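Long-range contacts in beta subunit of a putative Aromatic-ring-hydroxylating dioxygenase (Novosphingobium aromaticivorans DSM 12444, PDB 3EBY), which probably serves as the beta subunit of an aromatic-ring-hydroxylating dioxygenase, a family in which such subunits form trimers beside the catalytic alpha subunits: residues R31-P36 with D72-L77; Y45-R50 with A60-D65; H86-L91 with Y111-T116; V105-S110 with D132-S137; Y125-Y130 with Y150-I155. All coordinates share one frame; numbering follows the deposited sequence. Where two conformers were deposited one is given.

Contact 1 of 5, residues R31-P36 with D72-L77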
# COMPACT_ATOMS: atom_id res chain seq x y z
N ARG A 31 -8.94 16.33 -8.10
CA ARG A 31 -9.55 17.42 -7.32
C ARG A 31 -8.45 18.36 -6.83
O ARG A 31 -8.27 18.58 -5.63
CB ARG A 31 -10.40 16.85 -6.17
CG ARG A 31 -11.66 16.18 -6.68
CD ARG A 31 -12.56 15.70 -5.58
NE ARG A 31 -12.09 14.44 -5.03
CZ ARG A 31 -11.45 14.32 -3.86
NH1 ARG A 31 -11.28 15.38 -3.09
NH2 ARG A 31 -10.96 13.16 -3.49
N LEU A 32 -7.73 18.95 -7.78
CA LEU A 32 -6.49 19.66 -7.47
C LEU A 32 -6.74 20.90 -6.60
O LEU A 32 -5.92 21.24 -5.74
CB LEU A 32 -5.76 20.08 -8.76
CG LEU A 32 -5.31 18.97 -9.73
CD1 LEU A 32 -4.48 19.60 -10.84
CD2 LEU A 32 -4.52 17.84 -9.04
N GLU A 33 -7.93 21.47 -6.71
CA GLU A 33 -8.29 22.63 -5.89
C GLU A 33 -8.28 22.34 -4.37
O GLU A 33 -8.10 23.25 -3.57
CB GLU A 33 -9.66 23.18 -6.31
CG GLU A 33 -9.65 23.93 -7.62
CD GLU A 33 -9.68 23.03 -8.85
OE1 GLU A 33 -9.88 21.79 -8.71
OE2 GLU A 33 -9.49 23.58 -9.96
N GLN A 34 -8.51 21.08 -3.99
CA GLN A 34 -8.48 20.70 -2.57
C GLN A 34 -7.05 20.63 -2.02
O GLN A 34 -6.82 20.79 -0.82
CB GLN A 34 -9.18 19.34 -2.34
CG GLN A 34 -9.17 18.87 -0.83
CD GLN A 34 -9.77 17.44 -0.59
OE1 GLN A 34 -9.95 16.66 -1.53
NE2 GLN A 34 -9.96 17.08 0.67
N TRP A 35 -6.08 20.41 -2.91
CA TRP A 35 -4.72 20.08 -2.50
C TRP A 35 -4.05 21.19 -1.65
O TRP A 35 -3.50 20.89 -0.59
CB TRP A 35 -3.87 19.67 -3.73
CG TRP A 35 -2.38 19.48 -3.45
CD1 TRP A 35 -1.80 18.42 -2.80
CD2 TRP A 35 -1.31 20.28 -3.96
NE1 TRP A 35 -0.43 18.56 -2.80
CE2 TRP A 35 -0.10 19.69 -3.51
CE3 TRP A 35 -1.26 21.44 -4.73
CZ2 TRP A 35 1.15 20.24 -3.81
CZ3 TRP A 35 -0.02 21.99 -5.02
CH2 TRP A 35 1.18 21.36 -4.59
N PRO A 36 -4.13 22.47 -2.09
CA PRO A 36 -3.51 23.53 -1.28
C PRO A 36 -4.14 23.67 0.12
O PRO A 36 -3.46 24.01 1.05
CB PRO A 36 -3.72 24.80 -2.14
CG PRO A 36 -3.91 24.29 -3.54
CD PRO A 36 -4.63 23.00 -3.38
N ASP A 72 -0.82 28.71 -7.09
CA ASP A 72 -0.31 29.11 -8.41
C ASP A 72 -0.15 27.90 -9.31
O ASP A 72 -0.45 27.96 -10.51
CB ASP A 72 1.03 29.83 -8.31
CG ASP A 72 0.91 31.26 -7.79
OD1 ASP A 72 -0.19 31.84 -7.81
OD2 ASP A 72 1.98 31.81 -7.41
N ARG A 73 0.35 26.80 -8.75
CA ARG A 73 0.51 25.56 -9.53
C ARG A 73 -0.85 24.99 -10.00
O ARG A 73 -0.98 24.58 -11.15
CB ARG A 73 1.28 24.50 -8.70
CG ARG A 73 1.47 23.18 -9.44
CD ARG A 73 2.54 22.32 -8.73
NE ARG A 73 3.90 22.83 -8.94
CZ ARG A 73 4.57 22.71 -10.09
NH1 ARG A 73 4.08 21.98 -11.10
NH2 ARG A 73 5.78 23.23 -10.21
N VAL A 74 -1.83 24.95 -9.12
CA VAL A 74 -3.15 24.41 -9.49
C VAL A 74 -3.79 25.26 -10.60
O VAL A 74 -4.28 24.73 -11.61
CB VAL A 74 -4.08 24.36 -8.27
CG1 VAL A 74 -5.52 23.98 -8.70
CG2 VAL A 74 -3.52 23.39 -7.21
N VAL A 75 -3.73 26.59 -10.42
CA VAL A 75 -4.22 27.54 -11.44
C VAL A 75 -3.56 27.31 -12.81
O VAL A 75 -4.24 27.27 -13.84
CB VAL A 75 -4.01 29.00 -11.00
CG1 VAL A 75 -4.19 29.96 -12.19
CG2 VAL A 75 -4.96 29.35 -9.84
N ALA A 76 -2.24 27.19 -12.82
CA ALA A 76 -1.50 26.96 -14.05
C ALA A 76 -1.89 25.61 -14.71
O ALA A 76 -2.00 25.51 -15.92
CB ALA A 76 -0.00 27.01 -13.79
N LEU A 77 -2.05 24.56 -13.90
CA LEU A 77 -2.43 23.24 -14.40
C LEU A 77 -3.83 23.28 -15.04
O LEU A 77 -4.07 22.66 -16.08
CB LEU A 77 -2.39 22.20 -13.27
CG LEU A 77 -0.98 21.84 -12.76
CD1 LEU A 77 -1.03 20.78 -11.67
CD2 LEU A 77 -0.10 21.39 -13.86
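The carbonyl oxygen of L32 is gripped by one hydrogen bond, from W35 N at 3.0 Å to L32 O, and closes a turn of the 31-36 segment. Packed against it is V74 CG2, 3.5 Å from L32 O, so a methyl from helix 67-79 covers the oxygen on that side. V74 carries most of this apolar contact. With CG1 anti to its backbone N (chi1 172°), it spreads its two branches over different neighbours: CG1 rests 3.9 Å from L32 CB, while CG2 also reaches P36 CG at 3.8 Å and meets the edge of the W35 indole near its plane, at CE3. One helical turn later L77 crosses L32 at about a right angle, tip to tip, with CD1 of L32 3.7 Å from CD1 of L77. The carboxylate of E33 skirts V74 CG1 and is spent on a salt bridge with R78. W35 gives its NE1 to the hydroxyl of Y23 and meets F39 and Y45 edge-to-face. The turn is thus wedged between helix 67-79 and the end of helix 8-28, where L32 and W35 lie on L27, with the indole reaching across to strand 43-49.

Contact 2 of 5, residues Y45-R50 with A60-D65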
# COMPACT_ATOMS: atom_id res chain seq x y z
N TYR A 45 6.44 22.82 0.62
CA TYR A 45 6.25 21.60 -0.15
C TYR A 45 7.41 21.50 -1.13
O TYR A 45 7.63 22.43 -1.92
CB TYR A 45 4.92 21.62 -0.92
CG TYR A 45 4.73 20.42 -1.82
CD1 TYR A 45 4.36 19.19 -1.30
CD2 TYR A 45 4.98 20.50 -3.19
CE1 TYR A 45 4.20 18.05 -2.14
CE2 TYR A 45 4.82 19.39 -4.03
CZ TYR A 45 4.40 18.19 -3.51
OH TYR A 45 4.26 17.10 -4.37
N GLN A 46 8.10 20.38 -1.13
CA GLN A 46 9.17 20.18 -2.09
C GLN A 46 9.30 18.73 -2.50
O GLN A 46 8.87 17.79 -1.78
CB GLN A 46 10.49 20.73 -1.55
CG GLN A 46 11.08 19.99 -0.41
CD GLN A 46 12.24 20.76 0.26
OE1 GLN A 46 12.79 21.72 -0.31
NE2 GLN A 46 12.59 20.35 1.47
N VAL A 47 9.87 18.55 -3.69
CA VAL A 47 10.07 17.24 -4.29
C VAL A 47 11.58 17.19 -4.67
O VAL A 47 12.06 18.00 -5.48
CB VAL A 47 9.15 17.04 -5.53
CG1 VAL A 47 9.46 15.69 -6.21
CG2 VAL A 47 7.62 17.12 -5.11
N ILE A 48 12.31 16.29 -4.01
CA ILE A 48 13.77 16.26 -4.10
C ILE A 48 14.27 14.84 -4.25
O ILE A 48 13.72 13.91 -3.64
CB ILE A 48 14.43 16.87 -2.84
CG1 ILE A 48 13.74 16.37 -1.57
CG2 ILE A 48 14.36 18.37 -2.90
CD1 ILE A 48 14.63 16.44 -0.32
N ALA A 49 15.28 14.66 -5.09
CA ALA A 49 15.87 13.31 -5.32
C ALA A 49 16.58 12.80 -4.07
O ALA A 49 17.19 13.58 -3.34
CB ALA A 49 16.84 13.37 -6.51
N ARG A 50 16.47 11.49 -3.81
CA ARG A 50 17.09 10.87 -2.62
C ARG A 50 18.57 11.29 -2.49
O ARG A 50 19.04 11.64 -1.40
CB ARG A 50 16.99 9.34 -2.70
CG ARG A 50 17.49 8.61 -1.43
CD ARG A 50 17.77 7.12 -1.68
NE ARG A 50 16.57 6.26 -1.78
CZ ARG A 50 16.23 5.31 -0.89
NH1 ARG A 50 16.91 5.16 0.25
NH2 ARG A 50 15.17 4.55 -1.12
N ALA A 60 15.66 20.95 -5.60
CA ALA A 60 14.29 20.49 -5.62
C ALA A 60 13.76 20.66 -7.04
O ALA A 60 13.92 21.72 -7.64
CB ALA A 60 13.45 21.31 -4.66
N VAL A 61 13.08 19.64 -7.55
CA VAL A 61 12.47 19.70 -8.88
C VAL A 61 11.01 20.23 -8.83
O VAL A 61 10.40 20.50 -9.87
CB VAL A 61 12.56 18.32 -9.58
CG1 VAL A 61 11.82 18.34 -10.91
CG2 VAL A 61 14.05 17.93 -9.79
N MSE A 62 10.47 20.36 -7.63
CA MSE A 62 9.20 21.06 -7.41
C MSE A 62 9.32 21.72 -6.04
O MSE A 62 9.91 21.16 -5.11
CB MSE A 62 8.01 20.08 -7.47
CG MSE A 62 6.69 20.75 -7.71
SE MSE A 62 5.21 19.45 -8.06
CE MSE A 62 6.00 18.31 -8.78
N TYR A 63 8.94 22.99 -5.95
CA TYR A 63 9.24 23.74 -4.74
C TYR A 63 8.21 24.87 -4.50
O TYR A 63 7.96 25.70 -5.40
CB TYR A 63 10.63 24.33 -4.85
CG TYR A 63 11.04 25.16 -3.66
CD1 TYR A 63 10.76 26.52 -3.61
CD2 TYR A 63 11.74 24.59 -2.61
CE1 TYR A 63 11.16 27.28 -2.52
CE2 TYR A 63 12.10 25.33 -1.52
CZ TYR A 63 11.83 26.67 -1.49
OH TYR A 63 12.22 27.40 -0.41
N CYS A 64 7.58 24.84 -3.33
CA CYS A 64 6.58 25.86 -2.93
C CYS A 64 6.83 26.23 -1.48
O CYS A 64 6.72 25.37 -0.61
CB CYS A 64 5.18 25.32 -3.06
SG CYS A 64 4.67 24.66 -4.66
N ASP A 65 7.06 27.51 -1.20
CA ASP A 65 7.35 27.94 0.17
C ASP A 65 6.24 28.82 0.77
O ASP A 65 6.44 29.53 1.79
CB ASP A 65 8.72 28.62 0.23
CG ASP A 65 8.78 29.91 -0.57
OD1 ASP A 65 7.75 30.34 -1.14
OD2 ASP A 65 9.87 30.51 -0.61
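Y45 and C64 make the firmest joint of this antiparallel pair, exchanging two backbone hydrogen bonds. The bond from Y45 N to C64 O, 2.8 Å, is almost straight (174°); the return bond from C64 N runs nearly along the C=O axis of Y45. At V47 the grip is more distorted: V47 N lies 3.0 Å from M62 O but 32° above that carbonyl plane, whereas V61 N donates to V47 O at 2.8 Å nearly on axis. Y45, V47, M62 and C64 share the buried face. M62, a selenomethionine, sets CB 3.8 Å from V47 CB; CG anti to N and an extended chi2 bring SE to the edge of the Y45 ring, 4.0 Å from CE2, a Met-aromatic contact, and the chi3 bend turns CE toward V47 CG2. Helix 67-79 covers this face through L70, M69 and R73. The other face is looser toward exposed Y63: the Q46 amide lies alongside the Y63 ring, OE1 at its edge 3.8 Å from CD2, while NE2 bonds T147. In the conformer described, I48 CG2 lies 3.4 Å from A60 CA. V61 and M62 both face V47, a classic beta bulge at the corner of this beta hairpin.

Contact 3 of 5, residues H86-L91 with Y111-T116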
# COMPACT_ATOMS: atom_id res chain seq x y z
N HIS A 86 -2.82 12.40 -18.09
CA HIS A 86 -2.52 11.07 -17.57
C HIS A 86 -3.42 10.76 -16.41
O HIS A 86 -4.00 11.66 -15.81
CB HIS A 86 -1.08 10.99 -17.08
CG HIS A 86 -0.09 11.63 -17.99
ND1 HIS A 86 0.09 11.22 -19.30
CD2 HIS A 86 0.85 12.57 -17.76
CE1 HIS A 86 1.07 11.91 -19.84
NE2 HIS A 86 1.55 12.74 -18.93
N PHE A 87 -3.52 9.47 -16.08
CA PHE A 87 -4.25 9.04 -14.91
C PHE A 87 -3.24 8.58 -13.87
O PHE A 87 -2.39 7.73 -14.15
CB PHE A 87 -5.20 7.89 -15.23
CG PHE A 87 -6.29 8.26 -16.19
CD1 PHE A 87 -6.79 9.55 -16.23
CD2 PHE A 87 -6.83 7.31 -17.04
CE1 PHE A 87 -7.79 9.89 -17.14
CE2 PHE A 87 -7.85 7.64 -17.92
CZ PHE A 87 -8.31 8.94 -17.97
N ASN A 88 -3.38 9.13 -12.67
CA ASN A 88 -2.48 8.82 -11.57
C ASN A 88 -3.15 8.01 -10.50
O ASN A 88 -4.35 8.17 -10.24
CB ASN A 88 -1.91 10.09 -10.96
CG ASN A 88 -1.04 10.86 -11.93
OD1 ASN A 88 -0.09 10.31 -12.51
ND2 ASN A 88 -1.47 12.07 -12.27
N ARG A 89 -2.34 7.22 -9.80
CA ARG A 89 -2.80 6.39 -8.73
C ARG A 89 -1.71 6.37 -7.65
O ARG A 89 -0.59 5.93 -7.92
CB ARG A 89 -3.00 4.97 -9.26
CG ARG A 89 -3.52 4.00 -8.28
CD ARG A 89 -4.84 4.44 -7.79
NE ARG A 89 -5.73 4.83 -8.88
CZ ARG A 89 -6.81 5.58 -8.71
NH1 ARG A 89 -7.12 6.03 -7.51
NH2 ARG A 89 -7.60 5.85 -9.72
N HIS A 90 -2.05 6.82 -6.45
CA HIS A 90 -1.12 6.75 -5.28
C HIS A 90 -1.46 5.53 -4.42
O HIS A 90 -2.64 5.27 -4.10
CB HIS A 90 -1.29 7.97 -4.36
CG HIS A 90 -0.68 9.24 -4.87
ND1 HIS A 90 -1.22 9.95 -5.93
CD2 HIS A 90 0.25 10.06 -4.31
CE1 HIS A 90 -0.54 11.08 -6.09
NE2 HIS A 90 0.38 11.16 -5.14
N LEU A 91 -0.42 4.81 -4.01
CA LEU A 91 -0.51 3.95 -2.86
C LEU A 91 0.46 4.49 -1.80
O LEU A 91 1.65 4.66 -2.07
CB LEU A 91 -0.24 2.48 -3.17
CG LEU A 91 -1.25 1.72 -4.06
CD1 LEU A 91 -0.70 0.32 -4.31
CD2 LEU A 91 -2.62 1.58 -3.41
N TYR A 111 5.61 5.86 -0.39
CA TYR A 111 4.58 5.99 -1.43
C TYR A 111 5.10 5.56 -2.80
O TYR A 111 6.30 5.60 -3.09
CB TYR A 111 4.07 7.45 -1.52
CG TYR A 111 5.08 8.41 -2.16
CD1 TYR A 111 5.26 8.45 -3.54
CD2 TYR A 111 5.92 9.19 -1.37
CE1 TYR A 111 6.23 9.28 -4.11
CE2 TYR A 111 6.95 9.98 -1.95
CZ TYR A 111 7.09 10.01 -3.31
OH TYR A 111 8.11 10.75 -3.90
N VAL A 112 4.15 5.16 -3.65
CA VAL A 112 4.42 4.98 -5.06
C VAL A 112 3.28 5.59 -5.81
O VAL A 112 2.12 5.35 -5.48
CB VAL A 112 4.62 3.51 -5.46
CG1 VAL A 112 4.83 3.42 -6.98
CG2 VAL A 112 5.85 2.91 -4.72
N VAL A 113 3.62 6.39 -6.82
CA VAL A 113 2.65 6.94 -7.74
C VAL A 113 2.78 6.16 -9.05
O VAL A 113 3.88 6.03 -9.61
CB VAL A 113 2.89 8.46 -8.06
CG1 VAL A 113 1.81 8.94 -9.05
CG2 VAL A 113 2.90 9.29 -6.80
N PHE A 114 1.68 5.56 -9.43
CA PHE A 114 1.55 4.82 -10.69
C PHE A 114 0.83 5.71 -11.71
O PHE A 114 -0.07 6.48 -11.36
CB PHE A 114 0.74 3.54 -10.47
CG PHE A 114 1.28 2.65 -9.39
CD1 PHE A 114 0.94 2.86 -8.06
CD2 PHE A 114 2.19 1.65 -9.69
CE1 PHE A 114 1.47 2.08 -7.05
CE2 PHE A 114 2.74 0.85 -8.67
CZ PHE A 114 2.39 1.08 -7.37
N GLN A 115 1.22 5.61 -12.98
CA GLN A 115 0.67 6.47 -13.99
C GLN A 115 0.29 5.68 -15.22
O GLN A 115 1.03 4.77 -15.65
CB GLN A 115 1.67 7.54 -14.35
CG GLN A 115 1.11 8.67 -15.17
CD GLN A 115 2.11 9.79 -15.36
OE1 GLN A 115 2.99 9.69 -16.20
NE2 GLN A 115 2.01 10.83 -14.53
N THR A 116 -0.87 6.02 -15.80
CA THR A 116 -1.33 5.40 -17.03
C THR A 116 -1.48 6.47 -18.09
O THR A 116 -2.16 7.47 -17.88
CB THR A 116 -2.70 4.70 -16.84
OG1 THR A 116 -2.63 3.79 -15.75
CG2 THR A 116 -3.09 3.96 -18.10
O HOH W 1 -2.86 4.83 -13.34
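Strands 87-91 and 111-116 run antiparallel at 159°, their axes 4.6 Å apart, with F87-T116, R89-F114 and L91-V112 as hydrogen-bonded pairs, each closed by two backbone bonds. On the face of N88 and H90, Q115 reaches out extended, and its NE2 gives N88 OD1 a bond of 3.0 Å, directed at a lone pair in the carbonyl plane. The same amide lies under the H86 ring, planes 26° apart. Beside it V113 CG2 sits over a face of the H90 ring, 3.7 Å from the centroid, a CH-pi contact. On the face of R89, L91 CD1 approaches F114 CE1 to 3.9 Å, and L91 and F114 each pack on their counterparts in the second subunit. A water donates to F87 O and accepts from T116 OG1, which also bonds T122 OG1. H90 is held at both ring nitrogens, ND1 by D28 and NE2 by I163 O. Two carboxylate acceptors, D28 and the C-terminal I163, would be consistent with a protonated, positively charged ring.

Contact 4 of 5, residues V105-S110 with D132-S137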
# COMPACT_ATOMS: atom_id res chain seq x y z
N VAL A 105 3.62 17.15 15.02
CA VAL A 105 4.04 15.78 14.88
C VAL A 105 4.83 15.57 13.58
O VAL A 105 4.39 16.01 12.52
CB VAL A 105 2.82 14.83 14.89
CG1 VAL A 105 3.23 13.40 14.64
CG2 VAL A 105 2.06 14.96 16.21
N SER A 106 6.01 14.98 13.69
CA SER A 106 6.78 14.60 12.51
C SER A 106 6.47 13.16 12.16
O SER A 106 6.21 12.34 13.05
CB SER A 106 8.28 14.78 12.74
OG SER A 106 8.73 14.03 13.85
N ALA A 107 6.41 12.88 10.87
CA ALA A 107 6.12 11.50 10.38
C ALA A 107 6.71 11.27 9.01
O ALA A 107 7.02 12.22 8.30
CB ALA A 107 4.61 11.21 10.36
N GLU A 108 6.82 9.99 8.66
CA GLU A 108 7.30 9.57 7.33
C GLU A 108 6.45 8.43 6.83
O GLU A 108 5.98 7.63 7.63
CB GLU A 108 8.77 9.15 7.40
CG GLU A 108 9.69 10.21 8.04
CD GLU A 108 11.17 9.87 7.99
OE1 GLU A 108 11.58 8.86 7.37
OE2 GLU A 108 11.93 10.63 8.63
N ALA A 109 6.21 8.38 5.51
CA ALA A 109 5.43 7.31 4.90
C ALA A 109 5.92 7.05 3.48
O ALA A 109 6.14 8.00 2.72
CB ALA A 109 3.94 7.68 4.90
N SER A 110 6.13 5.78 3.14
CA SER A 110 6.50 5.39 1.80
C SER A 110 5.32 5.58 0.87
O SER A 110 4.18 5.49 1.30
CB SER A 110 6.96 3.93 1.73
OG SER A 110 8.20 3.79 2.41
N ASP A 132 7.44 14.47 6.75
CA ASP A 132 6.43 15.47 7.06
C ASP A 132 6.56 16.09 8.45
O ASP A 132 7.02 15.44 9.42
CB ASP A 132 5.03 14.84 6.98
CG ASP A 132 4.72 14.26 5.63
OD1 ASP A 132 5.05 14.90 4.60
OD2 ASP A 132 4.08 13.17 5.59
N ARG A 133 6.09 17.34 8.54
CA ARG A 133 5.78 17.99 9.81
C ARG A 133 4.32 18.40 9.75
O ARG A 133 3.91 19.17 8.85
CB ARG A 133 6.65 19.23 10.03
CG ARG A 133 8.12 18.93 10.06
CD ARG A 133 8.95 20.11 10.59
NE ARG A 133 9.08 21.20 9.63
CZ ARG A 133 8.78 22.48 9.87
NH1 ARG A 133 8.34 22.86 11.08
NH2 ARG A 133 8.96 23.39 8.92
N PHE A 134 3.52 17.78 10.61
CA PHE A 134 2.09 18.03 10.73
C PHE A 134 1.77 18.97 11.89
O PHE A 134 2.33 18.85 13.00
CB PHE A 134 1.34 16.71 10.96
CG PHE A 134 1.21 15.87 9.75
CD1 PHE A 134 0.13 16.06 8.89
CD2 PHE A 134 2.10 14.85 9.50
CE1 PHE A 134 -0.01 15.29 7.76
CE2 PHE A 134 1.93 14.04 8.37
CZ PHE A 134 0.87 14.28 7.51
N ASP A 135 0.80 19.84 11.66
CA ASP A 135 0.23 20.70 12.69
C ASP A 135 -1.14 20.10 13.06
O ASP A 135 -2.07 20.09 12.23
CB ASP A 135 0.07 22.10 12.11
CG ASP A 135 -0.58 23.08 13.08
OD1 ASP A 135 -0.96 22.68 14.21
OD2 ASP A 135 -0.63 24.29 12.73
N LEU A 136 -1.23 19.52 14.27
CA LEU A 136 -2.47 18.88 14.75
C LEU A 136 -3.20 19.77 15.76
O LEU A 136 -4.03 19.27 16.52
CB LEU A 136 -2.15 17.53 15.43
CG LEU A 136 -2.19 16.28 14.56
CD1 LEU A 136 -1.56 16.53 13.22
CD2 LEU A 136 -1.51 15.08 15.28
N SER A 137 -2.89 21.07 15.76
CA SER A 137 -3.54 22.01 16.67
C SER A 137 -4.94 22.34 16.17
O SER A 137 -5.27 22.10 15.01
CB SER A 137 -2.73 23.31 16.75
OG SER A 137 -2.92 24.09 15.57
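Torsions at V105 and F134 set the apolar side of this contact: V105 turns CG1 anti to its backbone N (chi1 176°) and leaves CG2 beside it, while F134 holds CG beside its own N (chi1 -75°). The two belong to the beta hairpin of strands 104-116 and 122-135, here strongly twisted, the short axes lying 138° apart. V105-F134 and A107-D132 are its hydrogen-bonded pairs; F134 N to V105 O, at 2.7 Å, is the shortest bond between them. V105 CG2 meets L136 CD2 obliquely at 3.7 Å. The F134 ring presents its edge to V105 O and, more distantly, to A107 CB, and its edge-to-face partner F19 on helix 8-28 belongs to the cover over this face. Buried D132, from the same face, has its carboxylate bridged to R146. After the strand the chain closes an Asx turn: D135 OD1 receives S137 N at 3.0 Å from above the carboxylate plane, and S137 OG, 2.8 Å from that same OD1, occupies its syn lone pair.

Contact 5 of 5, residues Y125-Y130 with Y150-I155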
# COMPACT_ATOMS: atom_id res chain seq x y z
N TYR A 125 5.57 5.67 -11.90
CA TYR A 125 5.97 7.03 -12.25
C TYR A 125 6.97 7.63 -11.27
O TYR A 125 8.00 8.20 -11.69
CB TYR A 125 4.73 7.92 -12.38
CG TYR A 125 5.03 9.38 -12.53
CD1 TYR A 125 5.75 9.85 -13.61
CD2 TYR A 125 4.64 10.27 -11.57
CE1 TYR A 125 6.04 11.20 -13.74
CE2 TYR A 125 4.96 11.61 -11.66
CZ TYR A 125 5.63 12.08 -12.77
OH TYR A 125 5.90 13.42 -12.87
N ASN A 126 6.66 7.54 -9.97
CA ASN A 126 7.52 8.11 -8.93
C ASN A 126 7.35 7.33 -7.64
O ASN A 126 6.22 7.19 -7.15
CB ASN A 126 7.18 9.60 -8.72
CG ASN A 126 8.12 10.29 -7.80
OD1 ASN A 126 7.92 10.31 -6.59
ND2 ASN A 126 9.23 10.82 -8.35
N ALA A 127 8.45 6.74 -7.16
CA ALA A 127 8.49 6.07 -5.84
C ALA A 127 9.38 6.86 -4.89
O ALA A 127 10.45 7.35 -5.28
CB ALA A 127 9.03 4.60 -5.98
N GLY A 128 8.98 6.91 -3.61
CA GLY A 128 9.74 7.70 -2.61
C GLY A 128 9.18 7.55 -1.22
O GLY A 128 8.45 6.60 -0.94
N LYS A 129 9.49 8.51 -0.35
CA LYS A 129 8.85 8.61 0.92
C LYS A 129 8.55 10.07 1.25
O LYS A 129 9.28 10.98 0.79
CB LYS A 129 9.67 7.98 2.04
CG LYS A 129 10.93 8.72 2.39
CD LYS A 129 11.51 8.17 3.69
CE LYS A 129 12.86 8.78 3.98
NZ LYS A 129 13.38 8.36 5.35
N TYR A 130 7.39 10.28 1.85
CA TYR A 130 7.06 11.59 2.45
C TYR A 130 7.77 11.75 3.79
O TYR A 130 7.73 10.84 4.63
CB TYR A 130 5.54 11.73 2.68
CG TYR A 130 4.68 11.57 1.45
CD1 TYR A 130 4.85 12.40 0.33
CD2 TYR A 130 3.65 10.62 1.41
CE1 TYR A 130 3.96 12.35 -0.77
CE2 TYR A 130 2.80 10.50 0.28
CZ TYR A 130 2.91 11.39 -0.77
OH TYR A 130 2.07 11.25 -1.88
N TYR A 150 12.47 11.23 -3.50
CA TYR A 150 12.11 10.25 -4.52
C TYR A 150 13.29 9.53 -5.17
O TYR A 150 14.43 10.05 -5.23
CB TYR A 150 11.19 10.88 -5.59
CG TYR A 150 11.93 11.86 -6.52
CD1 TYR A 150 12.55 11.41 -7.68
CD2 TYR A 150 12.01 13.22 -6.22
CE1 TYR A 150 13.22 12.30 -8.53
CE2 TYR A 150 12.68 14.12 -7.08
CZ TYR A 150 13.30 13.64 -8.20
OH TYR A 150 13.96 14.53 -9.05
N ASP A 151 13.01 8.31 -5.61
CA ASP A 151 14.01 7.41 -6.18
C ASP A 151 14.07 7.49 -7.72
O ASP A 151 15.14 7.49 -8.30
CB ASP A 151 13.71 5.96 -5.75
CG ASP A 151 13.84 5.76 -4.26
OD1 ASP A 151 14.48 6.63 -3.61
OD2 ASP A 151 13.24 4.79 -3.75
N THR A 152 12.90 7.61 -8.35
CA THR A 152 12.73 7.47 -9.80
C THR A 152 13.29 8.70 -10.54
O THR A 152 12.88 9.82 -10.28
CB THR A 152 11.25 7.31 -10.14
OG1 THR A 152 10.64 6.38 -9.21
CG2 THR A 152 11.06 6.79 -11.60
N LEU A 153 14.18 8.45 -11.51
CA LEU A 153 14.97 9.53 -12.17
C LEU A 153 14.09 10.49 -12.98
O LEU A 153 14.16 11.72 -12.82
CB LEU A 153 16.01 8.91 -13.12
CG LEU A 153 16.87 9.86 -13.98
CD1 LEU A 153 17.60 10.88 -13.11
CD2 LEU A 153 17.86 9.06 -14.82
N ARG A 154 13.32 9.93 -13.90
CA ARG A 154 12.53 10.74 -14.79
C ARG A 154 11.30 11.19 -14.04
O ARG A 154 10.75 10.43 -13.25
CB ARG A 154 12.17 9.97 -16.05
CG ARG A 154 13.37 9.72 -16.99
CD ARG A 154 13.72 10.99 -17.86
NE ARG A 154 14.57 11.95 -17.14
CZ ARG A 154 15.90 11.90 -17.10
NH1 ARG A 154 16.57 10.95 -17.76
NH2 ARG A 154 16.58 12.81 -16.40
N ILE A 155 11.06 12.48 -14.07
CA ILE A 155 9.92 13.07 -13.43
C ILE A 155 9.52 14.23 -14.32
O ILE A 155 10.38 14.81 -15.02
CB ILE A 155 10.28 13.55 -12.00
CG1 ILE A 155 9.03 13.97 -11.21
CG2 ILE A 155 11.31 14.68 -12.03
CD1 ILE A 155 9.32 14.24 -9.76
O HOH W 2 8.92 8.42 -14.23
O HOH W 3 9.55 10.43 -11.11
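A single antiparallel non-hydrogen-bonded pair, G128 with Y150, brings the backbones to a CA-CA distance of 4.0 Å before 151-155 departs from the strand. D151 N still gives A127 O a straight bond, 2.8 Å at 174°. The next link is made by a side chain: T152, with OG1 beside its own backbone N (chi1 -43°), accepts A127 N at 3.0 Å to OG1. That hydroxyl also bonds T122 of the second subunit, tying the departing chain to the trimer interface. N126 crosses Y150 at about a right angle, its amide tilted 52° to the ring and ND2 3.4 Å from Y150 CB, while OD1 bonds Y111. Beyond it Y125 OH lies 3.6 Å from I155 CG1 and bonds A156. One water donates to both Y125 O, at 2.7 Å, and R154 O; a second accepts from N126 ND2 at 2.8 Å. Where pairing with the strand ending at Y150 stops, T152 OG1 thus takes over as acceptor for A127 N, and water bridges the carbonyls of Y125 and R154.

How the contacts relate
Along the chain contact 1 comes first, with contact 2 between its two segments, then contact 3, whose segments interleave with those of contact 4, as do those of contact 5. Contacts 2 to 5 all reach one curved mixed sheet, contact 2 at the outer strand 60-64 and contact 3 at the opposite outer strand 87-101. Contact 5 lies about 11 Å, centre to centre, from both, linked to contact 2 by the R50-D151 salt bridge. Contacts 3 and 4 share strand 104-116 yet stand about 22 Å apart. Contact 1 joins the turn after helix 8-28 to helix 67-79, consistent with the NTF2-like fold; contacts 2 to 5 all reach the second subunit, contact 2 through R50 alone.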